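Long-range contacts in putative diflavin flavoprotein A 3 (Nostoc sp., PDB 3FNI), which probably passes electrons from NADH to oxygen, reducing it to water, and is represented here by its flavodoxin-like domain alone: residues A[5-10]-A[34-39]; A[60-65]-A[88-93]; A[101-106]-A[121-126]. All coordinates share one frame; numbering follows the deposited sequence.

Contact 1. Residues A[5-10]-A[34-39]; sequences TSIGVF and VGVDVV
Ser6 and Asp37 meet tip to tip across two parallel strands: Ser6 OG donates a very short hydrogen bond to Asp37 OD1 (2.5 Å), on the anti lone pair, the one turned away from the other carboxylate oxygen. OG lies anti to its backbone N (chi1 179°), which carries it beyond its bridge partner Gly35 to the aspartate two residues further on. In Asp37, CG lies beside the backbone N and anti to the carbonyl carbon (chi1 -68°), so that the end of the side chain comes nearer strand 6-10.

Behind this pair runs the parallel pairing of 5-10 with 34-39. The straightest of its bonds is Val9 N to Asp37 O, 2.9 Å long and 176° at the hydrogen, whereas Ile7 N approaches Gly35 O from well above the carbonyl plane. On the face of Ile7 and Val9, Val9 CG2 presses on Val36 CG2 at 3.3 Å, a tight carbon contact, and helix 18-31 packs here through Ile26 and Ile29. On the other face, the Phe10 ring lies alongside Val39, with CD2 3.7 Å from Val39 CB, next to helix 47-55. Helix 18-31 connects the two strands in a beta-alpha-beta unit of the flavodoxin-like fold. Asp37 OD1 takes the Ser6 hydroxyl and OD2 forms a salt bridge with Arg56, so the carboxylate is held at both oxygens and is probably ionised.

Contact 2. Residues A[60-65]-A[88-93]; sequences LVIGMS and QAVGIF
The ring of Phe93 lies over Gly63: Gly63 CA sits 3.6 Å from the ring centroid, 15° off the normal, in a CH-pi contact on one face, while Val61 CG1 meets the edge in the ring plane, 4.0 Å from Phe93 CE2. This is the centre of the parallel sheet of the flavodoxin-like fold, where strands 57-63 and 89-93 are joined through helix 70-83 in a beta-alpha-beta unit. Phe93 CG takes the crowded position between backbone N and carbonyl carbon (chi1 66°), which swings the ring across the neighbouring strand. Glycine at 63 makes this possible, since a CB there would run into Phe93 CZ. Leu21, Ala22 and Ile25 of helix 18-31 also touch the ring. An alanine in place of Phe93 would lose the ring over Gly63 and would probably loosen the packing of helix 18-31 on this face.

On the opposite face the aliphatic groups pack against one another, and Val90 and Ile92 also meet helix 103-112. Val90 CG2 reaches Leu60 CB at 3.6 Å and also touches Ile62 CG1, while Ile92 CG1 lies against Ile62 CB. At the start of strand 89-93, Gln88 runs extended beyond CG past the methyl Leu60 CD1, its OE1 bonded to the backbone N of Asn85. Four of the five backbone bonds run nearly along the C=O axis, and Met64 N continues them past the strand end to Phe93 O. The selenomethionine at 64, bent at chi2 and chi3, brings its SE to 3.5 Å from Ile92 CG2.

Contact 3. Residues A[101-106]-A[121-126]; sequences EPIDPL and AIRIKQ
Arg123 reaches out to Asp104 with its chain extended from CG to NE, then turns at the last torsion (chi4 -78°) to set the guanidinium beside the carboxylate. In both residues CG lies beside the backbone N, anti to the carbonyl carbon. The salt bridge runs from Arg123 NH1 to Asp104 OD1, at 2.9 Å. The acceptor lies at the guanidinium edge, near its plane, whereas NH1 meets OD1 from above the carboxylate plane. The two planes are 30° apart. Asp104 OD2 stays 3.7 Å from Arg123 NH2, and the bridge is single-bonded.

Ile103 supplies the apolar half. Its CG1 is anti to the backbone N (chi1 173°) and chi2 is also extended, which sends CD1 straight to Ala121 CB at 3.7 Å. Its CG2, in the crowded position between N and carbonyl carbon, touches Arg123 NH2 at 3.4 Å. The salt bridge lies on the exposed side, the isoleucine on the buried one.

The contact joins the first turn of helix 103-112 to the loop between strand 116-117 and helix 130-152; Ile103 also packs on Ile92 of strand 89-93, and Leu107 of its own helix touches both Ala121 and Arg123.

In the fold
The contacts follow in series, a parallel alpha-beta domain built unit by unit. Contacts 1 and 2 share the sheet, with centres 11 Å apart: strand 6-11 lies between 35-40 and 57-63, and Gly8 O to Val61 N, at 2.7 Å, is a probable hydrogen bond joining them. Contact 3 lies 10 Å from contact 2, centre to centre, at the C-terminal end of strand 89-93, where Ile92 O and Ile122 N, 3.1 Å apart, are probably hydrogen-bonded. Contacts 1 and 3, with centres 21 Å apart on opposite sides of the chain's centre, do not touch. As in flavodoxins, the loops after strands 6-11, 57-63 and 89-93 probably line the FMN site, with contact 3 flanking that end of the sheet.

Contact 1. Residues A[5-10]-A[34-39]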
loop_
_atom_site.group_PDB
_atom_site.type_symbol
_atom_site.label_atom_id
_atom_site.label_comp_id
_atom_site.label_asym_id
_atom_site.label_seq_id
_atom_site.Cartn_x
_atom_site.Cartn_y
_atom_site.Cartn_z
ATOM N N THR A 5 -7.649 14.491 2.197
ATOM C CA THR A 5 -6.853 13.547 2.977
ATOM C C THR A 5 -7.054 12.162 2.379
ATOM O O THR A 5 -8.168 11.644 2.354
ATOM C CB THR A 5 -7.317 13.546 4.433
ATOM O OG1 THR A 5 -7.162 14.867 4.966
ATOM C CG2 THR A 5 -6.515 12.541 5.261
ATOM N N SER A 6 -5.967 11.557 1.918
ATOM C CA SER A 6 -6.059 10.258 1.279
ATOM C C SER A 6 -4.913 9.323 1.634
ATOM O O SER A 6 -3.888 9.736 2.178
ATOM C CB SER A 6 -6.104 10.463 -0.241
ATOM O OG SER A 6 -6.160 9.235 -0.937
ATOM N N ILE A 7 -5.112 8.050 1.322
ATOM C CA ILE A 7 -4.114 7.029 1.564
ATOM C C ILE A 7 -3.879 6.378 0.211
ATOM O O ILE A 7 -4.829 6.044 -0.494
ATOM C CB ILE A 7 -4.621 6.005 2.604
ATOM C CG1 ILE A 7 -3.775 4.734 2.563
ATOM C CG2 ILE A 7 -6.079 5.704 2.354
ATOM C CD1 ILE A 7 -4.155 3.771 1.455
ATOM N N GLY A 8 -2.614 6.224 -0.157
ATOM C CA GLY A 8 -2.288 5.634 -1.442
ATOM C C GLY A 8 -2.156 4.128 -1.418
ATOM O O GLY A 8 -1.469 3.562 -0.566
ATOM N N VAL A 9 -2.821 3.486 -2.371
ATOM C CA VAL A 9 -2.810 2.038 -2.520
ATOM C C VAL A 9 -2.118 1.726 -3.845
ATOM O O VAL A 9 -2.625 2.059 -4.918
ATOM C CB VAL A 9 -4.249 1.484 -2.533
ATOM C CG1 VAL A 9 -4.231 -0.020 -2.707
ATOM C CG2 VAL A 9 -4.954 1.858 -1.233
ATOM N N PHE A 10 -0.950 1.095 -3.766
ATOM C CA PHE A 10 -0.181 0.774 -4.960
ATOM C C PHE A 10 0.044 -0.719 -5.112
ATOM O O PHE A 10 0.594 -1.364 -4.219
ATOM C CB PHE A 10 1.181 1.465 -4.909
ATOM C CG PHE A 10 1.120 2.913 -4.532
ATOM C CD1 PHE A 10 0.827 3.298 -3.226
ATOM C CD2 PHE A 10 1.390 3.896 -5.476
ATOM C CE1 PHE A 10 0.809 4.645 -2.862
ATOM C CE2 PHE A 10 1.375 5.245 -5.128
ATOM C CZ PHE A 10 1.085 5.620 -3.817
ATOM N N VAL A 34 -11.804 8.049 5.266
ATOM C CA VAL A 34 -10.554 8.530 4.683
ATOM C C VAL A 34 -10.522 8.173 3.193
ATOM O O VAL A 34 -10.907 7.070 2.802
ATOM C CB VAL A 34 -9.326 7.908 5.401
ATOM C CG1 VAL A 34 -8.037 8.243 4.654
ATOM C CG2 VAL A 34 -9.250 8.429 6.820
ATOM N N GLY A 35 -10.075 9.118 2.369
ATOM C CA GLY A 35 -10.019 8.890 0.935
ATOM C C GLY A 35 -8.930 7.925 0.504
ATOM O O GLY A 35 -8.102 7.516 1.311
ATOM N N VAL A 36 -8.921 7.563 -0.775
ATOM C CA VAL A 36 -7.920 6.637 -1.282
ATOM C C VAL A 36 -7.611 6.863 -2.765
ATOM O O VAL A 36 -8.497 7.220 -3.541
ATOM C CB VAL A 36 -8.392 5.172 -1.075
ATOM C CG1 VAL A 36 -9.639 4.912 -1.887
ATOM C CG2 VAL A 36 -7.298 4.207 -1.457
ATOM N N ASP A 37 -6.347 6.680 -3.139
ATOM C CA ASP A 37 -5.920 6.819 -4.528
ATOM C C ASP A 37 -5.250 5.514 -4.945
ATOM O O ASP A 37 -4.273 5.077 -4.335
ATOM C CB ASP A 37 -4.946 7.994 -4.704
ATOM C CG ASP A 37 -5.614 9.351 -4.495
ATOM O OD1 ASP A 37 -5.804 9.761 -3.331
ATOM O OD2 ASP A 37 -5.964 10.006 -5.495
ATOM N N VAL A 38 -5.784 4.889 -5.984
ATOM C CA VAL A 38 -5.250 3.619 -6.451
ATOM C C VAL A 38 -4.357 3.779 -7.676
ATOM O O VAL A 38 -4.714 4.451 -8.650
ATOM C CB VAL A 38 -6.392 2.637 -6.792
ATOM C CG1 VAL A 38 -5.831 1.251 -7.039
ATOM C CG2 VAL A 38 -7.406 2.611 -5.659
ATOM N N VAL A 39 -3.196 3.141 -7.620
ATOM C CA VAL A 39 -2.241 3.202 -8.708
ATOM C C VAL A 39 -1.811 1.798 -9.109
ATOM O O VAL A 39 -1.427 0.994 -8.264
ATOM C CB VAL A 39 -0.998 4.017 -8.289
ATOM C CG1 VAL A 39 -0.009 4.101 -9.437
ATOM C CG2 VAL A 39 -1.421 5.407 -7.855
#

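Contact 2. Residues A[60-65]-A[88-93]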
loop_
_atom_site.group_PDB
_atom_site.type_symbol
_atom_site.label_atom_id
_atom_site.label_comp_id
_atom_site.label_asym_id
_atom_site.label_seq_id
_atom_site.Cartn_x
_atom_site.Cartn_y
_atom_site.Cartn_z
ATOM N N LEU A 60 -0.041 4.715 3.279
ATOM C CA LEU A 60 0.354 3.957 2.094
ATOM C C LEU A 60 0.120 2.452 2.219
ATOM O O LEU A 60 0.277 1.864 3.288
ATOM C CB LEU A 60 1.827 4.218 1.777
ATOM C CG LEU A 60 2.220 5.682 1.567
ATOM C CD1 LEU A 60 3.721 5.830 1.671
ATOM C CD2 LEU A 60 1.712 6.163 0.219
ATOM N N VAL A 61 -0.267 1.836 1.110
ATOM C CA VAL A 61 -0.505 0.408 1.083
ATOM C C VAL A 61 0.141 -0.099 -0.190
ATOM O O VAL A 61 -0.147 0.389 -1.285
ATOM C CB VAL A 61 -2.011 0.090 1.094
ATOM C CG1 VAL A 61 -2.238 -1.419 1.125
ATOM C CG2 VAL A 61 -2.655 0.743 2.312
ATOM N N ILE A 62 1.033 -1.073 -0.031
ATOM C CA ILE A 62 1.755 -1.639 -1.159
ATOM C C ILE A 62 1.505 -3.128 -1.346
ATOM O O ILE A 62 1.474 -3.891 -0.383
ATOM C CB ILE A 62 3.277 -1.423 -1.004
ATOM C CG1 ILE A 62 3.572 0.044 -0.681
ATOM C CG2 ILE A 62 3.993 -1.852 -2.280
ATOM C CD1 ILE A 62 3.024 1.024 -1.684
ATOM N N GLY A 63 1.319 -3.522 -2.603
ATOM C CA GLY A 63 1.107 -4.918 -2.934
ATOM C C GLY A 63 2.362 -5.387 -3.646
ATOM O O GLY A 63 2.928 -4.643 -4.440
HETATM N N MSE A 64 2.813 -6.604 -3.363
HETATM C CA MSE A 64 4.020 -7.117 -3.994
HETATM C C MSE A 64 3.852 -7.359 -5.492
HETATM O O MSE A 64 2.773 -7.721 -5.965
HETATM C CB MSE A 64 4.469 -8.411 -3.311
HETATM C CG MSE A 64 4.739 -8.265 -1.818
HETATM SE SE MSE A 64 5.867 -6.744 -1.391
HETATM C CE MSE A 64 7.458 -7.279 -2.361
ATOM N N SER A 65 4.933 -7.150 -6.236
ATOM C CA SER A 65 4.918 -7.345 -7.674
ATOM C C SER A 65 5.593 -8.648 -8.070
ATOM O O SER A 65 6.354 -9.237 -7.293
ATOM C CB SER A 65 5.607 -6.180 -8.375
ATOM O OG SER A 65 4.749 -5.054 -8.425
ATOM N N GLN A 88 4.731 9.390 7.382
ATOM C CA GLN A 88 3.604 8.560 7.004
ATOM C C GLN A 88 3.715 7.118 7.481
ATOM O O GLN A 88 4.729 6.707 8.046
ATOM C CB GLN A 88 3.357 8.643 5.491
ATOM C CG GLN A 88 4.575 8.433 4.637
ATOM C CD GLN A 88 4.449 9.073 3.259
ATOM O OE1 GLN A 88 5.334 8.927 2.420
ATOM N NE2 GLN A 88 3.356 9.789 3.025
ATOM N N ALA A 89 2.630 6.376 7.296
ATOM C CA ALA A 89 2.549 4.986 7.704
ATOM C C ALA A 89 2.359 4.135 6.447
ATOM O O ALA A 89 1.740 4.576 5.475
ATOM C CB ALA A 89 1.386 4.806 8.656
ATOM N N VAL A 90 2.891 2.916 6.467
ATOM C CA VAL A 90 2.797 2.042 5.309
ATOM C C VAL A 90 2.558 0.576 5.672
ATOM O O VAL A 90 3.154 0.051 6.615
ATOM C CB VAL A 90 4.091 2.173 4.442
ATOM C CG1 VAL A 90 5.276 1.548 5.175
ATOM C CG2 VAL A 90 3.891 1.549 3.067
ATOM N N GLY A 91 1.661 -0.062 4.918
ATOM C CA GLY A 91 1.347 -1.468 5.117
ATOM C C GLY A 91 1.599 -2.210 3.813
ATOM O O GLY A 91 1.416 -1.639 2.741
ATOM N N ILE A 92 1.996 -3.477 3.891
ATOM C CA ILE A 92 2.303 -4.253 2.690
ATOM C C ILE A 92 1.664 -5.643 2.682
ATOM O O ILE A 92 1.642 -6.333 3.701
ATOM C CB ILE A 92 3.846 -4.401 2.528
ATOM C CG1 ILE A 92 4.480 -3.004 2.391
ATOM C CG2 ILE A 92 4.172 -5.285 1.320
ATOM C CD1 ILE A 92 6.007 -2.981 2.366
ATOM N N PHE A 93 1.150 -6.056 1.524
ATOM C CA PHE A 93 0.536 -7.371 1.412
ATOM C C PHE A 93 1.101 -8.207 0.280
ATOM O O PHE A 93 1.576 -7.672 -0.728
ATOM C CB PHE A 93 -0.986 -7.250 1.252
ATOM C CG PHE A 93 -1.431 -6.600 -0.034
ATOM C CD1 PHE A 93 -1.627 -7.355 -1.188
ATOM C CD2 PHE A 93 -1.685 -5.232 -0.082
ATOM C CE1 PHE A 93 -2.077 -6.759 -2.365
ATOM C CE2 PHE A 93 -2.134 -4.626 -1.257
ATOM C CZ PHE A 93 -2.331 -5.391 -2.397
#

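Contact 3. Residues A[101-106]-A[121-126]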
loop_
_atom_site.group_PDB
_atom_site.type_symbol
_atom_site.label_atom_id
_atom_site.label_comp_id
_atom_site.label_asym_id
_atom_site.label_seq_id
_atom_site.Cartn_x
_atom_site.Cartn_y
_atom_site.Cartn_z
ATOM N N GLU A 101 7.699 -10.813 -5.054
ATOM C CA GLU A 101 9.042 -10.350 -4.793
ATOM C C GLU A 101 9.150 -10.491 -3.273
ATOM O O GLU A 101 8.137 -10.429 -2.576
ATOM C CB GLU A 101 9.152 -8.881 -5.208
ATOM C CG GLU A 101 10.561 -8.363 -5.349
ATOM C CD GLU A 101 11.272 -8.941 -6.552
ATOM O OE1 GLU A 101 10.767 -8.757 -7.683
ATOM O OE2 GLU A 101 12.332 -9.577 -6.369
ATOM N N PRO A 102 10.366 -10.700 -2.739
ATOM C CA PRO A 102 10.509 -10.841 -1.283
ATOM C C PRO A 102 9.912 -9.642 -0.561
ATOM O O PRO A 102 10.371 -8.514 -0.736
ATOM C CB PRO A 102 12.019 -10.925 -1.085
ATOM C CG PRO A 102 12.495 -11.534 -2.360
ATOM C CD PRO A 102 11.667 -10.836 -3.414
ATOM N N ILE A 103 8.894 -9.886 0.256
ATOM C CA ILE A 103 8.244 -8.808 0.989
ATOM C C ILE A 103 9.129 -8.202 2.085
ATOM O O ILE A 103 9.232 -6.983 2.199
ATOM C CB ILE A 103 6.897 -9.290 1.593
ATOM C CG1 ILE A 103 6.310 -8.203 2.501
ATOM C CG2 ILE A 103 7.096 -10.593 2.351
ATOM C CD1 ILE A 103 4.879 -8.461 2.906
ATOM N N ASP A 104 9.781 -9.046 2.873
ATOM C CA ASP A 104 10.634 -8.566 3.958
ATOM C C ASP A 104 11.630 -7.487 3.580
ATOM O O ASP A 104 11.739 -6.480 4.275
ATOM C CB ASP A 104 11.347 -9.742 4.607
ATOM C CG ASP A 104 10.386 -10.649 5.333
ATOM O OD1 ASP A 104 9.751 -10.179 6.307
ATOM O OD2 ASP A 104 10.251 -11.817 4.926
ATOM N N PRO A 105 12.383 -7.686 2.484
ATOM C CA PRO A 105 13.359 -6.685 2.055
ATOM C C PRO A 105 12.725 -5.305 1.888
ATOM O O PRO A 105 13.320 -4.293 2.245
ATOM C CB PRO A 105 13.870 -7.255 0.740
ATOM C CG PRO A 105 13.845 -8.725 1.008
ATOM C CD PRO A 105 12.503 -8.908 1.668
ATOM N N LEU A 106 11.511 -5.273 1.357
ATOM C CA LEU A 106 10.819 -4.015 1.147
ATOM C C LEU A 106 10.302 -3.438 2.469
ATOM O O LEU A 106 10.305 -2.228 2.675
ATOM C CB LEU A 106 9.657 -4.216 0.175
ATOM C CG LEU A 106 8.993 -2.918 -0.282
ATOM C CD1 LEU A 106 10.017 -2.060 -1.007
ATOM C CD2 LEU A 106 7.812 -3.230 -1.188
ATOM N N ALA A 121 2.504 -6.955 8.229
ATOM C CA ALA A 121 2.497 -7.307 6.809
ATOM C C ALA A 121 1.615 -8.526 6.564
ATOM O O ALA A 121 1.847 -9.587 7.143
ATOM C CB ALA A 121 3.916 -7.589 6.323
ATOM N N ILE A 122 0.599 -8.380 5.717
ATOM C CA ILE A 122 -0.285 -9.500 5.435
ATOM C C ILE A 122 0.383 -10.479 4.476
ATOM O O ILE A 122 0.758 -10.131 3.355
ATOM C CB ILE A 122 -1.656 -9.030 4.866
ATOM C CG1 ILE A 122 -1.924 -9.692 3.513
ATOM C CG2 ILE A 122 -1.696 -7.522 4.758
ATOM C CD1 ILE A 122 -3.280 -9.405 2.945
ATOM N N ARG A 123 0.531 -11.714 4.937
ATOM C CA ARG A 123 1.172 -12.751 4.154
ATOM C C ARG A 123 0.158 -13.792 3.689
ATOM O O ARG A 123 -0.775 -14.135 4.418
ATOM C CB ARG A 123 2.278 -13.385 4.999
ATOM C CG ARG A 123 3.298 -12.355 5.489
ATOM C CD ARG A 123 4.165 -12.911 6.592
ATOM N NE ARG A 123 5.112 -11.928 7.117
ATOM C CZ ARG A 123 6.248 -11.582 6.519
ATOM N NH1 ARG A 123 7.047 -10.680 7.078
ATOM N NH2 ARG A 123 6.590 -12.139 5.365
ATOM N N ILE A 124 0.334 -14.275 2.463
ATOM C CA ILE A 124 -0.570 -15.267 1.890
ATOM C C ILE A 124 0.189 -16.503 1.461
ATOM O O ILE A 124 0.948 -16.464 0.493
ATOM C CB ILE A 124 -1.321 -14.715 0.643
ATOM C CG1 ILE A 124 -2.400 -13.716 1.073
ATOM C CG2 ILE A 124 -1.955 -15.856 -0.136
ATOM C CD1 ILE A 124 -1.849 -12.431 1.600
ATOM N N LYS A 125 -0.016 -17.600 2.183
ATOM C CA LYS A 125 0.653 -18.862 1.864
ATOM C C LYS A 125 -0.329 -19.778 1.142
ATOM O O LYS A 125 0.069 -20.618 0.338
ATOM C CB LYS A 125 1.131 -19.564 3.141
ATOM C CG LYS A 125 1.870 -18.674 4.134
ATOM C CD LYS A 125 1.059 -18.492 5.414
ATOM C CE LYS A 125 0.803 -19.834 6.100
ATOM N NZ LYS A 125 0.016 -19.696 7.360
ATOM N N GLN A 126 -1.610 -19.597 1.450
ATOM C CA GLN A 126 -2.688 -20.391 0.873
ATOM C C GLN A 126 -3.719 -19.496 0.190
ATOM O O GLN A 126 -3.714 -18.279 0.378
ATOM C CB GLN A 126 -3.366 -21.194 1.982
ATOM C CG GLN A 126 -2.416 -22.120 2.736
ATOM C CD GLN A 126 -3.084 -22.809 3.909
ATOM O OE1 GLN A 126 -3.411 -22.174 4.916
ATOM N NE2 GLN A 126 -3.301 -24.117 3.784
#